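Local coordinates for chitinase (PDB 5GZT), which probably hydrolyses beta-1,4 linkages between N-acetylglucosamine units within chitin and chitodextrins by random endo-cleavage, at residues G374-A379 and K420-D425; E452-A457 and Y478-T483; S495-V500 and Y534-Q539; G763-G768 and L788-Y793; T969-G974 and A981-V986. All coordinates share one frame; numbering follows the deposited sequence.

Contact 1 of 5, residues G374-A379 and K420-D425; sequences GFSDAA and KSRPED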
# COMPACT_ATOMS: atom_id res chain seq x y z
N GLY B 374 -24.28 -11.68 -1.96
CA GLY B 374 -23.96 -12.62 -3.00
C GLY B 374 -22.86 -13.63 -2.73
O GLY B 374 -22.78 -14.62 -3.44
N PHE B 375 -21.96 -13.35 -1.80
CA PHE B 375 -20.93 -14.30 -1.45
C PHE B 375 -21.41 -15.67 -0.92
O PHE B 375 -20.79 -16.64 -1.25
CB PHE B 375 -19.89 -13.74 -0.44
CG PHE B 375 -18.84 -12.87 -1.06
CD1 PHE B 375 -17.96 -13.36 -1.96
CD2 PHE B 375 -18.75 -11.51 -0.73
CE1 PHE B 375 -16.99 -12.55 -2.54
CE2 PHE B 375 -17.82 -10.70 -1.30
CZ PHE B 375 -16.93 -11.21 -2.22
N SER B 376 -22.40 -15.75 -0.02
CA SER B 376 -22.76 -17.03 0.59
C SER B 376 -23.20 -17.99 -0.55
O SER B 376 -22.60 -19.10 -0.73
CB SER B 376 -23.82 -16.85 1.67
OG SER B 376 -23.90 -18.01 2.50
N ASP B 377 -24.10 -17.48 -1.42
CA ASP B 377 -24.52 -18.17 -2.64
C ASP B 377 -23.41 -18.42 -3.64
O ASP B 377 -23.31 -19.52 -4.19
CB ASP B 377 -25.68 -17.44 -3.37
CG ASP B 377 -26.97 -17.50 -2.62
OD1 ASP B 377 -27.09 -18.11 -1.53
OD2 ASP B 377 -27.93 -16.91 -3.11
N ALA B 378 -22.57 -17.43 -3.90
CA ALA B 378 -21.49 -17.62 -4.87
C ALA B 378 -20.55 -18.76 -4.48
O ALA B 378 -19.98 -19.42 -5.34
CB ALA B 378 -20.70 -16.36 -5.07
N ALA B 379 -20.38 -18.95 -3.17
CA ALA B 379 -19.42 -19.89 -2.64
C ALA B 379 -20.06 -21.25 -2.38
O ALA B 379 -19.35 -22.16 -1.96
CB ALA B 379 -18.79 -19.36 -1.34
N LYS B 420 -26.66 -12.23 3.84
CA LYS B 420 -27.01 -13.62 3.93
C LYS B 420 -25.76 -14.40 4.25
O LYS B 420 -24.68 -14.16 3.66
CB LYS B 420 -27.52 -14.11 2.57
CG LYS B 420 -28.18 -15.49 2.69
CD LYS B 420 -28.30 -16.14 1.33
CE LYS B 420 -29.19 -17.38 1.43
NZ LYS B 420 -29.73 -17.63 0.09
N SER B 421 -25.91 -15.31 5.20
CA SER B 421 -24.82 -16.20 5.62
C SER B 421 -25.32 -17.60 6.09
O SER B 421 -26.46 -17.75 6.54
CB SER B 421 -24.11 -15.56 6.80
OG SER B 421 -24.96 -15.50 7.95
N ARG B 422 -24.41 -18.56 6.06
CA ARG B 422 -24.66 -19.91 6.49
C ARG B 422 -23.39 -20.50 7.13
O ARG B 422 -22.27 -20.07 6.78
CB ARG B 422 -24.92 -20.77 5.27
CG ARG B 422 -25.86 -20.29 4.19
CD ARG B 422 -25.53 -21.03 2.88
NE ARG B 422 -26.65 -21.02 1.94
CZ ARG B 422 -26.80 -20.22 0.89
NH1 ARG B 422 -25.89 -19.29 0.55
NH2 ARG B 422 -27.89 -20.34 0.14
N PRO B 423 -23.56 -21.57 7.93
CA PRO B 423 -22.41 -22.29 8.49
C PRO B 423 -21.35 -22.71 7.48
O PRO B 423 -20.15 -22.65 7.79
CB PRO B 423 -23.05 -23.48 9.18
CG PRO B 423 -24.32 -22.89 9.72
CD PRO B 423 -24.81 -21.98 8.60
N GLU B 424 -21.76 -23.02 6.27
CA GLU B 424 -20.89 -23.58 5.25
C GLU B 424 -19.98 -22.56 4.63
O GLU B 424 -19.07 -22.92 3.83
CB GLU B 424 -21.77 -24.17 4.13
CG GLU B 424 -22.63 -25.36 4.57
CD GLU B 424 -23.90 -25.00 5.34
OE1 GLU B 424 -24.40 -23.89 5.18
OE2 GLU B 424 -24.42 -25.82 6.11
N ASP B 425 -20.29 -21.27 4.89
CA ASP B 425 -19.44 -20.12 4.44
C ASP B 425 -17.98 -20.39 4.76
O ASP B 425 -17.08 -20.28 3.86
CB ASP B 425 -19.91 -18.81 5.10
CG ASP B 425 -21.26 -18.32 4.55
OD1 ASP B 425 -21.72 -18.77 3.47
OD2 ASP B 425 -21.86 -17.47 5.23
O HOH W 1 -23.88 -13.58 1.43
O HOH W 2 -21.38 -20.37 1.25
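With OG anti to its backbone N (chi1 -164°), Ser376 reaches Asp425 OD1 and lies beside Arg422; Asp377, its CG anti to the carbonyl carbon (chi1 -69°), reaches Lys420 and Arg422. The result is a salt-bridge network between two loop regions that follow the third and fourth strands of a TIM barrel of glycosyl hydrolase family 18. Three donors converge on Asp377 OD1. Arg422 grips Asp377 OD1 end-on, NH1 at 2.7 Å on the anti lone pair and NH2 at 2.9 Å nearly along the C-O axis, with OD1 close to the guanidinium plane. Lys420 NZ, at the end of an extended chain, takes the syn lone pair of Asp377 OD1 at 3.1 Å, while Lys420 CE lies over one guanidinium face. Ser376 OG donates to the syn lone pair of Asp425 OD1 (2.5 Å) and accepts a weak bond from Arg422 NH1. A leucine in place of Arg422 would probably leave Asp377 OD1 with Lys420 as its one cationic partner here and set the carboxylate free to turn. A water donates to both Ser376 O and Asp425 OD1, adding a second link beside the hydroxyl. Within the type I turn from Arg422 to Asp425, Arg422 N donates to Asp425 OD2 at 2.9 Å from above the carboxylate plane, and Val412 N is bonded to the same oxygen.

Contact 2 of 5, residues E452-A457 and Y478-T483; sequences ELAIAA and YINLMT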
# COMPACT_ATOMS: atom_id res chain seq x y z
N GLU B 452 -1.91 -11.25 -7.99
CA GLU B 452 -2.12 -11.29 -6.54
C GLU B 452 -3.52 -11.75 -6.19
O GLU B 452 -4.46 -11.48 -6.88
CB GLU B 452 -1.88 -9.90 -5.92
CG GLU B 452 -0.46 -9.40 -5.87
CD GLU B 452 -0.28 -8.18 -4.91
OE1 GLU B 452 -1.28 -7.50 -4.63
OE2 GLU B 452 0.87 -7.89 -4.43
N LEU B 453 -3.64 -12.47 -5.09
CA LEU B 453 -4.92 -12.76 -4.49
C LEU B 453 -4.85 -12.37 -3.02
O LEU B 453 -3.91 -12.76 -2.30
CB LEU B 453 -5.26 -14.22 -4.58
CG LEU B 453 -6.63 -14.59 -4.06
CD1 LEU B 453 -7.75 -14.02 -4.93
CD2 LEU B 453 -6.75 -16.08 -3.98
N ALA B 454 -5.85 -11.62 -2.55
CA ALA B 454 -5.84 -11.05 -1.19
C ALA B 454 -7.23 -10.95 -0.69
O ALA B 454 -8.19 -11.04 -1.47
CB ALA B 454 -5.12 -9.68 -1.17
N ILE B 455 -7.38 -10.83 0.62
CA ILE B 455 -8.64 -10.53 1.22
C ILE B 455 -8.53 -9.36 2.19
O ILE B 455 -7.43 -9.05 2.68
CB ILE B 455 -9.25 -11.73 1.98
CG1 ILE B 455 -8.44 -12.10 3.23
CG2 ILE B 455 -9.39 -12.89 1.00
CD1 ILE B 455 -9.13 -13.14 4.10
N ALA B 456 -9.68 -8.76 2.48
CA ALA B 456 -9.89 -7.95 3.70
C ALA B 456 -10.59 -8.77 4.75
O ALA B 456 -11.60 -9.43 4.48
CB ALA B 456 -10.68 -6.67 3.42
N ALA B 457 -10.06 -8.72 5.97
CA ALA B 457 -10.53 -9.53 7.08
C ALA B 457 -10.97 -8.71 8.30
O ALA B 457 -10.38 -7.68 8.59
CB ALA B 457 -9.40 -10.43 7.49
N TYR B 478 -1.51 -11.74 0.89
CA TYR B 478 -1.65 -11.09 2.21
C TYR B 478 -3.07 -10.97 2.63
O TYR B 478 -4.02 -11.11 1.81
CB TYR B 478 -0.94 -9.72 2.19
CG TYR B 478 -1.31 -8.89 1.00
CD1 TYR B 478 -0.67 -9.05 -0.19
CD2 TYR B 478 -2.30 -7.87 1.09
CE1 TYR B 478 -1.00 -8.30 -1.31
CE2 TYR B 478 -2.61 -7.08 -0.03
CZ TYR B 478 -2.00 -7.31 -1.23
OH TYR B 478 -2.28 -6.54 -2.34
N ILE B 479 -3.24 -10.79 3.93
CA ILE B 479 -4.50 -10.42 4.53
C ILE B 479 -4.44 -8.91 4.90
O ILE B 479 -3.55 -8.45 5.64
CB ILE B 479 -4.80 -11.28 5.75
CG1 ILE B 479 -4.90 -12.77 5.34
CG2 ILE B 479 -6.11 -10.85 6.37
CD1 ILE B 479 -5.01 -13.70 6.50
N ASN B 480 -5.39 -8.16 4.35
CA ASN B 480 -5.67 -6.76 4.76
C ASN B 480 -6.53 -6.66 6.01
O ASN B 480 -7.75 -6.89 5.94
CB ASN B 480 -6.37 -6.05 3.63
CG ASN B 480 -5.57 -6.06 2.38
OD1 ASN B 480 -5.97 -6.68 1.40
ND2 ASN B 480 -4.46 -5.35 2.37
N LEU B 481 -5.93 -6.35 7.16
CA LEU B 481 -6.67 -6.34 8.40
C LEU B 481 -7.44 -5.05 8.62
O LEU B 481 -6.86 -3.97 8.64
CB LEU B 481 -5.77 -6.57 9.59
CG LEU B 481 -4.96 -7.84 9.72
CD1 LEU B 481 -3.92 -7.66 10.87
CD2 LEU B 481 -5.94 -8.98 10.02
N MET B 482 -8.73 -5.19 8.82
CA MET B 482 -9.65 -4.09 9.02
C MET B 482 -9.60 -3.62 10.46
O MET B 482 -10.55 -3.73 11.20
CB MET B 482 -11.05 -4.47 8.56
CG MET B 482 -11.09 -4.52 7.03
SD MET B 482 -12.75 -4.67 6.29
CE MET B 482 -13.16 -6.25 6.93
N THR B 483 -8.43 -3.08 10.81
CA THR B 483 -8.16 -2.60 12.13
C THR B 483 -8.71 -1.14 12.30
O THR B 483 -7.96 -0.23 12.71
CB THR B 483 -6.67 -2.70 12.47
OG1 THR B 483 -5.89 -2.16 11.40
CG2 THR B 483 -6.29 -4.20 12.79
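The Tyr478 ring carries Ala454 CB over one face, 4.0 Å from the ring centroid in a CH-pi contact, and meets the carboxylate of Glu452 at its edge. The two planes stand 71° apart, and Tyr478 OH donates to Glu452 OE1 at 2.7 Å, on the syn side but tilted from the carboxylate plane. Tyr305 OH is a further partner of the phenol, and His303 NE2 is bonded to Glu452 OE2. The strands of segments 452-457 and 478-483 are the fifth and sixth parallel strands of the family 18 TIM barrel, their axes 26° apart. Ala454, Ala456, Tyr478 and Asn480 face the barrel interior; Ile455, Ala457, Ile479 and Leu481 face the surrounding helices, including 425-447 and 510-519. Backbone bonds alternate along the pair: Asn480 N to Ile455 O (2.8 Å), Ala457 N to Asn480 O (2.9 Å) and Met482 N to Ala457 O (3.0 Å). On the helix side Ile455 and Ile479 lie alongside each other, and Ile479 CG2 presses on Ala457 CB at 3.5 Å. Further along, Met482 bends at chi3 (-64°), bringing CE within 3.5 Å of Ala457 O, with SD near Ala456 CB.

Contact 3 of 5, residues S495-V500 and Y534-Q539; sequences SHHTAV and YSRVWQ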
# COMPACT_ATOMS: atom_id res chain seq x y z
N SER B 495 -14.49 5.25 22.96
CA SER B 495 -13.15 4.74 22.90
C SER B 495 -12.55 5.03 21.55
O SER B 495 -13.07 5.81 20.78
CB SER B 495 -13.13 3.21 23.22
OG SER B 495 -11.78 2.76 23.51
N HIS B 496 -11.38 4.48 21.29
CA HIS B 496 -10.67 4.65 20.00
C HIS B 496 -11.13 3.65 19.03
O HIS B 496 -11.32 2.46 19.39
CB HIS B 496 -9.15 4.45 20.18
CG HIS B 496 -8.56 5.33 21.22
ND1 HIS B 496 -8.56 6.71 21.10
CD2 HIS B 496 -7.99 5.06 22.41
CE1 HIS B 496 -8.05 7.24 22.21
NE2 HIS B 496 -7.66 6.26 23.00
N HIS B 497 -11.36 4.06 17.78
CA HIS B 497 -11.81 3.13 16.73
C HIS B 497 -10.71 2.48 15.91
O HIS B 497 -10.97 1.46 15.23
CB HIS B 497 -12.89 3.80 15.83
CG HIS B 497 -12.45 4.29 14.49
ND1 HIS B 497 -12.16 5.62 14.22
CD2 HIS B 497 -12.40 3.65 13.31
CE1 HIS B 497 -11.87 5.76 12.95
NE2 HIS B 497 -12.04 4.58 12.36
N THR B 498 -9.50 3.06 15.93
CA THR B 498 -8.46 2.60 15.05
C THR B 498 -7.08 2.77 15.72
O THR B 498 -6.08 2.97 15.08
CB THR B 498 -8.56 3.17 13.63
OG1 THR B 498 -7.67 2.44 12.73
CG2 THR B 498 -8.23 4.68 13.58
N ALA B 499 -7.05 2.60 17.03
CA ALA B 499 -5.78 2.81 17.76
C ALA B 499 -4.73 1.75 17.52
O ALA B 499 -5.07 0.59 17.28
CB ALA B 499 -6.07 2.88 19.23
N VAL B 500 -3.47 2.15 17.62
CA VAL B 500 -2.37 1.24 17.47
C VAL B 500 -2.31 0.25 18.67
O VAL B 500 -2.09 -0.93 18.45
CB VAL B 500 -1.01 1.94 17.40
CG1 VAL B 500 0.07 0.97 17.11
CG2 VAL B 500 -0.95 2.98 16.32
N TYR B 534 -11.07 8.47 8.30
CA TYR B 534 -12.32 8.94 8.83
C TYR B 534 -12.39 8.66 10.32
O TYR B 534 -11.51 7.94 10.88
CB TYR B 534 -13.50 8.33 8.04
CG TYR B 534 -13.63 6.85 8.33
CD1 TYR B 534 -12.87 5.92 7.67
CD2 TYR B 534 -14.44 6.41 9.37
CE1 TYR B 534 -12.91 4.55 8.04
CE2 TYR B 534 -14.51 5.05 9.71
CZ TYR B 534 -13.73 4.13 9.04
OH TYR B 534 -13.79 2.82 9.42
N SER B 535 -13.31 9.31 11.00
CA SER B 535 -13.49 9.20 12.40
C SER B 535 -14.79 8.43 12.75
O SER B 535 -15.71 8.35 11.90
CB SER B 535 -13.65 10.57 13.00
OG SER B 535 -14.74 11.26 12.42
N ARG B 536 -14.86 7.98 13.98
CA ARG B 536 -16.11 7.49 14.61
C ARG B 536 -16.46 8.49 15.66
O ARG B 536 -15.54 8.98 16.38
CB ARG B 536 -15.95 6.09 15.24
CG ARG B 536 -15.85 5.02 14.18
CD ARG B 536 -17.32 4.64 13.76
NE ARG B 536 -17.32 3.83 12.55
CZ ARG B 536 -18.40 3.62 11.81
NH1 ARG B 536 -19.58 4.03 12.21
NH2 ARG B 536 -18.28 2.99 10.70
N VAL B 537 -17.76 8.81 15.74
CA VAL B 537 -18.31 9.89 16.50
C VAL B 537 -19.28 9.35 17.52
O VAL B 537 -20.03 8.40 17.19
CB VAL B 537 -19.07 10.86 15.54
CG1 VAL B 537 -19.62 12.03 16.27
CG2 VAL B 537 -18.14 11.43 14.47
N TRP B 538 -19.27 9.93 18.73
CA TRP B 538 -20.31 9.74 19.72
C TRP B 538 -20.88 11.09 20.12
O TRP B 538 -20.11 12.03 20.37
CB TRP B 538 -19.79 9.13 21.00
CG TRP B 538 -19.43 7.70 21.03
CD1 TRP B 538 -20.05 6.70 21.80
CD2 TRP B 538 -18.27 7.09 20.47
NE1 TRP B 538 -19.36 5.54 21.68
CE2 TRP B 538 -18.25 5.75 20.90
CE3 TRP B 538 -17.18 7.56 19.71
CZ2 TRP B 538 -17.21 4.85 20.55
CZ3 TRP B 538 -16.18 6.69 19.32
CH2 TRP B 538 -16.19 5.34 19.78
N GLN B 539 -22.22 11.21 20.15
CA GLN B 539 -22.89 12.40 20.66
C GLN B 539 -23.41 12.18 22.04
O GLN B 539 -23.43 11.03 22.55
CB GLN B 539 -24.03 12.81 19.69
CG GLN B 539 -23.49 13.35 18.39
CD GLN B 539 -24.56 13.90 17.46
OE1 GLN B 539 -25.74 13.51 17.52
NE2 GLN B 539 -24.13 14.75 16.54
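His497 lays one ring face against Arg536, whose CG stands 3.8 Å from the imidazole centroid in a CH-pi contact. The opposite face is covered by CG2 of its own neighbour Thr498, so the imidazole is clamped between two aliphatic groups. At the ring edge, His497 CE1 points to Tyr534 O at 3.0 Å. The Tyr534 ring approaches obliquely, its plane 37° from that of the imidazole, with CE2 3.7 Å from His497 NE2. A second, separate touch brings Ser495 O to within 3.3 Å of Trp538 CH2, again at an oblique angle to the indole. Further out, Asp485 positions two of the groups round the imidazole: it receives a salt bridge from Arg536 NE and a hydrogen bond from Tyr534 OH. In Arg536, CG anti to the carbonyl carbon (chi1 -73°) is set against the imidazole, and a bend at chi2 (-84°) turns the rest of the chain off toward Asp485, the guanidinium nearly perpendicular to the ring. Trp538 meets the ring of Phe596 with planes steeply inclined, and Ser598 OG holds His497 N. Segment 495-500 belongs to the loop after the sixth barrel strand. Strand 534-538 lies in an antiparallel five-stranded sheet that comes between the seventh and eighth strands, consistent with the chitinase insertion domain found in many family 18 enzymes.

Contact 4 of 5, residues G763-G768 and L788-Y793; sequences GPILLG and LTHINY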
# COMPACT_ATOMS: atom_id res chain seq x y z
N GLY B 763 6.60 48.67 4.29
CA GLY B 763 6.02 47.47 3.73
C GLY B 763 6.78 46.85 2.55
O GLY B 763 8.01 46.98 2.44
N PRO B 764 6.08 46.06 1.75
CA PRO B 764 6.74 45.27 0.72
C PRO B 764 7.17 46.11 -0.45
O PRO B 764 6.56 47.19 -0.64
CB PRO B 764 5.68 44.28 0.30
CG PRO B 764 4.43 44.75 0.81
CD PRO B 764 4.65 45.72 1.89
N ILE B 765 8.14 45.64 -1.22
CA ILE B 765 8.46 46.34 -2.44
C ILE B 765 7.55 45.91 -3.58
O ILE B 765 6.91 44.81 -3.54
CB ILE B 765 9.95 46.17 -2.82
CG1 ILE B 765 10.27 44.75 -3.21
CG2 ILE B 765 10.80 46.59 -1.64
CD1 ILE B 765 11.69 44.58 -3.79
N LEU B 766 7.46 46.78 -4.56
CA LEU B 766 6.84 46.53 -5.80
C LEU B 766 7.78 46.96 -6.91
O LEU B 766 7.92 48.20 -7.20
CB LEU B 766 5.48 47.30 -5.84
CG LEU B 766 4.41 46.62 -6.71
CD1 LEU B 766 3.06 47.35 -6.60
CD2 LEU B 766 4.78 46.42 -8.14
N LEU B 767 8.34 45.98 -7.60
CA LEU B 767 9.44 46.23 -8.57
C LEU B 767 8.96 45.92 -9.96
O LEU B 767 8.45 44.83 -10.20
CB LEU B 767 10.64 45.36 -8.18
CG LEU B 767 11.90 45.59 -9.00
CD1 LEU B 767 13.18 45.27 -8.17
CD2 LEU B 767 11.88 44.82 -10.28
N GLY B 768 9.08 46.89 -10.88
CA GLY B 768 8.78 46.68 -12.24
C GLY B 768 10.01 46.69 -13.09
O GLY B 768 10.86 47.59 -12.94
N LEU B 788 5.03 52.04 -8.12
CA LEU B 788 6.28 51.29 -7.93
C LEU B 788 7.09 51.79 -6.77
O LEU B 788 7.11 53.00 -6.46
CB LEU B 788 7.13 51.33 -9.22
CG LEU B 788 6.43 50.96 -10.49
CD1 LEU B 788 7.30 51.03 -11.68
CD2 LEU B 788 5.93 49.52 -10.36
N THR B 789 7.77 50.87 -6.07
CA THR B 789 8.84 51.30 -5.18
C THR B 789 10.16 51.19 -5.90
O THR B 789 11.16 51.82 -5.50
CB THR B 789 8.90 50.44 -3.91
OG1 THR B 789 9.25 49.10 -4.26
CG2 THR B 789 7.48 50.49 -3.18
N HIS B 790 10.21 50.29 -6.88
CA HIS B 790 11.50 49.95 -7.53
C HIS B 790 11.28 49.78 -9.01
O HIS B 790 10.22 49.33 -9.48
CB HIS B 790 12.17 48.66 -6.97
CG HIS B 790 12.70 48.75 -5.57
ND1 HIS B 790 11.91 48.93 -4.47
CD2 HIS B 790 13.99 48.71 -5.10
CE1 HIS B 790 12.66 48.99 -3.39
NE2 HIS B 790 13.93 48.84 -3.75
N ILE B 791 12.29 50.14 -9.76
CA ILE B 791 12.44 49.79 -11.17
C ILE B 791 13.73 49.12 -11.45
O ILE B 791 14.78 49.62 -10.98
CB ILE B 791 12.41 51.08 -12.01
CG1 ILE B 791 10.97 51.65 -12.03
CG2 ILE B 791 12.87 50.77 -13.47
CD1 ILE B 791 10.84 53.05 -12.62
N ASN B 792 13.71 48.05 -12.21
CA ASN B 792 14.92 47.55 -12.83
C ASN B 792 14.98 47.97 -14.33
O ASN B 792 14.07 47.66 -15.07
CB ASN B 792 15.04 46.00 -12.81
CG ASN B 792 15.50 45.44 -11.46
OD1 ASN B 792 15.82 46.17 -10.53
ND2 ASN B 792 15.39 44.13 -11.32
N TYR B 793 16.02 48.67 -14.78
CA TYR B 793 16.17 49.04 -16.19
C TYR B 793 16.88 47.94 -16.92
O TYR B 793 18.02 47.64 -16.60
CB TYR B 793 16.94 50.35 -16.32
CG TYR B 793 17.04 50.87 -17.71
CD1 TYR B 793 15.96 51.54 -18.32
CD2 TYR B 793 18.18 50.66 -18.47
CE1 TYR B 793 16.05 52.04 -19.63
CE2 TYR B 793 18.29 51.16 -19.80
CZ TYR B 793 17.23 51.84 -20.37
OH TYR B 793 17.39 52.32 -21.63
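Leu767 and His790 make the close part of this pairing: Leu767 CG lies 3.7 Å from His790 CB, with the two side chains at about a right angle, and Leu767 CA approaches His790 O at 3.3 Å. The isobutyl group, its CG anti to the backbone N (chi1 -174°), also spreads its two methyls over the amide of Asn792, Leu767 CD1 3.7 Å from Asn792 OD1. An alanine in place of Leu767 would probably open a gap between His790 CB and the Asn792 amide and leave that amide freer to turn. Next along, Gly768 N donates to His790 O at 3.0 Å and Asn792 N to Gly768 O. On the other face Leu766 CD2 touches Leu788 CD2 at 4.0 Å, both resting on helix 1123-1133. Toward the start of the pair the firm part ends in a polar boundary: Thr789 OG1 accepts from Leu766 N at 2.9 Å, while Leu766 O takes both Thr789 N and His790 N. Thr789 OG1 also shares a hydrogen bond with His790 ND1 at 2.7 Å, in the plane of the imidazole, and Glu938 holds His790 NE2, so the ring is fixed at both nitrogens, with Ile765 packed against it. Only past this boundary is the contact loose: Pro764, partly exposed like Thr789, comes no nearer than a 4.3 Å approach of Pro764 O to Thr789 CG2. These are the first two parallel strands of the second family 18 TIM barrel.

Contact 5 of 5, residues T969-G974 and A981-V986; sequences TYDYHG and AHQASV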
# COMPACT_ATOMS: atom_id res chain seq x y z
N THR B 969 9.47 33.38 -11.05
CA THR B 969 8.47 32.35 -10.73
C THR B 969 7.47 32.37 -11.92
O THR B 969 6.29 32.81 -11.82
CB THR B 969 7.81 32.69 -9.37
OG1 THR B 969 7.46 34.08 -9.37
CG2 THR B 969 8.76 32.36 -8.21
N TYR B 970 8.02 31.98 -13.08
CA TYR B 970 7.31 31.98 -14.36
C TYR B 970 8.13 31.23 -15.41
O TYR B 970 9.17 30.68 -15.06
CB TYR B 970 6.82 33.36 -14.75
CG TYR B 970 7.86 34.45 -14.76
CD1 TYR B 970 8.93 34.44 -15.69
CD2 TYR B 970 7.76 35.52 -13.91
CE1 TYR B 970 9.86 35.49 -15.73
CE2 TYR B 970 8.71 36.53 -13.92
CZ TYR B 970 9.74 36.51 -14.81
OH TYR B 970 10.57 37.54 -14.75
N ASP B 971 7.65 31.08 -16.64
CA ASP B 971 8.30 30.24 -17.66
C ASP B 971 8.54 28.82 -17.23
O ASP B 971 9.50 28.18 -17.71
CB ASP B 971 9.68 30.80 -18.06
CG ASP B 971 9.63 32.19 -18.63
OD1 ASP B 971 8.66 32.56 -19.31
OD2 ASP B 971 10.60 32.97 -18.39
N TYR B 972 7.69 28.29 -16.35
CA TYR B 972 7.85 26.92 -15.91
C TYR B 972 7.64 25.84 -17.01
O TYR B 972 8.20 24.75 -16.93
CB TYR B 972 6.86 26.62 -14.78
CG TYR B 972 6.91 27.51 -13.53
CD1 TYR B 972 8.10 27.90 -12.96
CD2 TYR B 972 5.73 27.78 -12.83
CE1 TYR B 972 8.11 28.68 -11.82
CE2 TYR B 972 5.72 28.53 -11.69
CZ TYR B 972 6.95 28.94 -11.16
OH TYR B 972 6.96 29.70 -10.03
N HIS B 973 6.74 26.15 -17.93
CA HIS B 973 6.34 25.25 -18.98
C HIS B 973 6.10 26.10 -20.21
O HIS B 973 5.82 27.32 -20.09
CB HIS B 973 5.08 24.52 -18.57
CG HIS B 973 5.30 23.60 -17.43
ND1 HIS B 973 6.19 22.55 -17.49
CD2 HIS B 973 4.83 23.62 -16.17
CE1 HIS B 973 6.17 21.90 -16.35
NE2 HIS B 973 5.36 22.53 -15.52
N GLY B 974 6.25 25.46 -21.38
CA GLY B 974 5.93 26.15 -22.68
C GLY B 974 6.20 25.25 -23.90
O GLY B 974 6.25 24.04 -23.75
N ALA B 981 0.30 22.83 -19.22
CA ALA B 981 0.47 23.07 -17.77
C ALA B 981 0.62 24.56 -17.49
O ALA B 981 0.60 25.40 -18.43
CB ALA B 981 1.65 22.26 -17.20
N HIS B 982 0.67 24.93 -16.18
CA HIS B 982 0.67 26.34 -15.82
C HIS B 982 2.14 26.82 -15.84
O HIS B 982 3.04 26.16 -15.21
CB HIS B 982 0.13 26.50 -14.45
CG HIS B 982 -1.29 26.06 -14.30
ND1 HIS B 982 -2.33 26.68 -14.96
CD2 HIS B 982 -1.85 25.12 -13.49
CE1 HIS B 982 -3.47 26.10 -14.61
NE2 HIS B 982 -3.20 25.18 -13.69
N GLN B 983 2.36 27.87 -16.61
CA GLN B 983 3.73 28.47 -16.77
C GLN B 983 4.14 29.37 -15.60
O GLN B 983 5.34 29.59 -15.42
CB GLN B 983 3.88 29.23 -18.08
CG GLN B 983 3.08 30.53 -18.23
CD GLN B 983 3.92 31.82 -18.34
OE1 GLN B 983 5.16 31.86 -17.97
NE2 GLN B 983 3.26 32.89 -18.76
N ALA B 984 3.18 29.83 -14.80
CA ALA B 984 3.39 30.83 -13.78
C ALA B 984 2.55 30.66 -12.51
O ALA B 984 2.35 31.62 -11.75
CB ALA B 984 3.11 32.18 -14.38
N SER B 985 2.08 29.44 -12.24
CA SER B 985 1.08 29.30 -11.17
C SER B 985 1.64 29.59 -9.78
O SER B 985 2.74 29.11 -9.43
CB SER B 985 0.50 27.89 -11.16
OG SER B 985 1.50 26.91 -11.02
N VAL B 986 0.87 30.32 -8.98
CA VAL B 986 1.27 30.62 -7.63
C VAL B 986 1.30 29.41 -6.68
O VAL B 986 2.31 29.28 -5.93
CB VAL B 986 0.56 31.84 -7.07
CG1 VAL B 986 -0.92 31.84 -7.37
CG2 VAL B 986 0.84 32.02 -5.59
O HOH W 3 4.78 31.36 -10.00
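Gln983 and Asp971 run side by side and point the same way, amide and carboxylate planes only 14° apart. The glutamine has CG between the backbone N and the carbonyl carbon (chi1 69°) and a further bend at chi2, which turns OE1 back to the other segment. There Gln983 OE1 accepts from Asp971 N at 2.9 Å, in the amide plane, while Gln983 O takes the next amide, Tyr972 N, at 2.8 Å on a lone pair. The Tyr972 ring has Tyr970 CA over its centre and meets His982 O and Ser985 O at its edge. Its hydroxyl reaches a water 2.7 Å from Tyr972 OH, which also lies near Thr969 O. The His973 ring lies with one face on Ala981 CB, 4.0 Å from the centroid, and His973 CD2 at its edge is turned to His982 O at 3.3 Å; Asp995 and Glu977 hold its two nitrogens. Tyr970 CB rests on Ala984 CB at 3.9 Å. Both segments belong to the loop after the sixth strand of the second barrel, and Tyr970 and Asp971 fall in the MxYD motif of family 18. Asp971 OD1 is bound by Tyr1022 and Arg1024. Its carboxylate is thus directed to those partners while its backbone N-H is tied to Gln983, so the two carbonyls of Gln983 probably help to fix the backbone that carries the Asp971 carboxylate.

From the N terminus the five contacts follow in series; none nests in or crosses another. Contact 1 closes a 40-residue excursion that includes the fourth strand of the first barrel, joining its start to the approach to helix 425-447. Contact 2 joins the fifth and sixth strands across 20 residues, and contact 3 ties the loop after the sixth strand to the sheet inserted after the seventh. Contacts 2 and 3 touch where Thr498 OG1 meets Thr483 O at 2.7 Å, a probable hydrogen bond. Contacts 4 and 5 belong to the second barrel, their centres about 22 Å apart: one joins its first two strands, the other folds one loop upon itself.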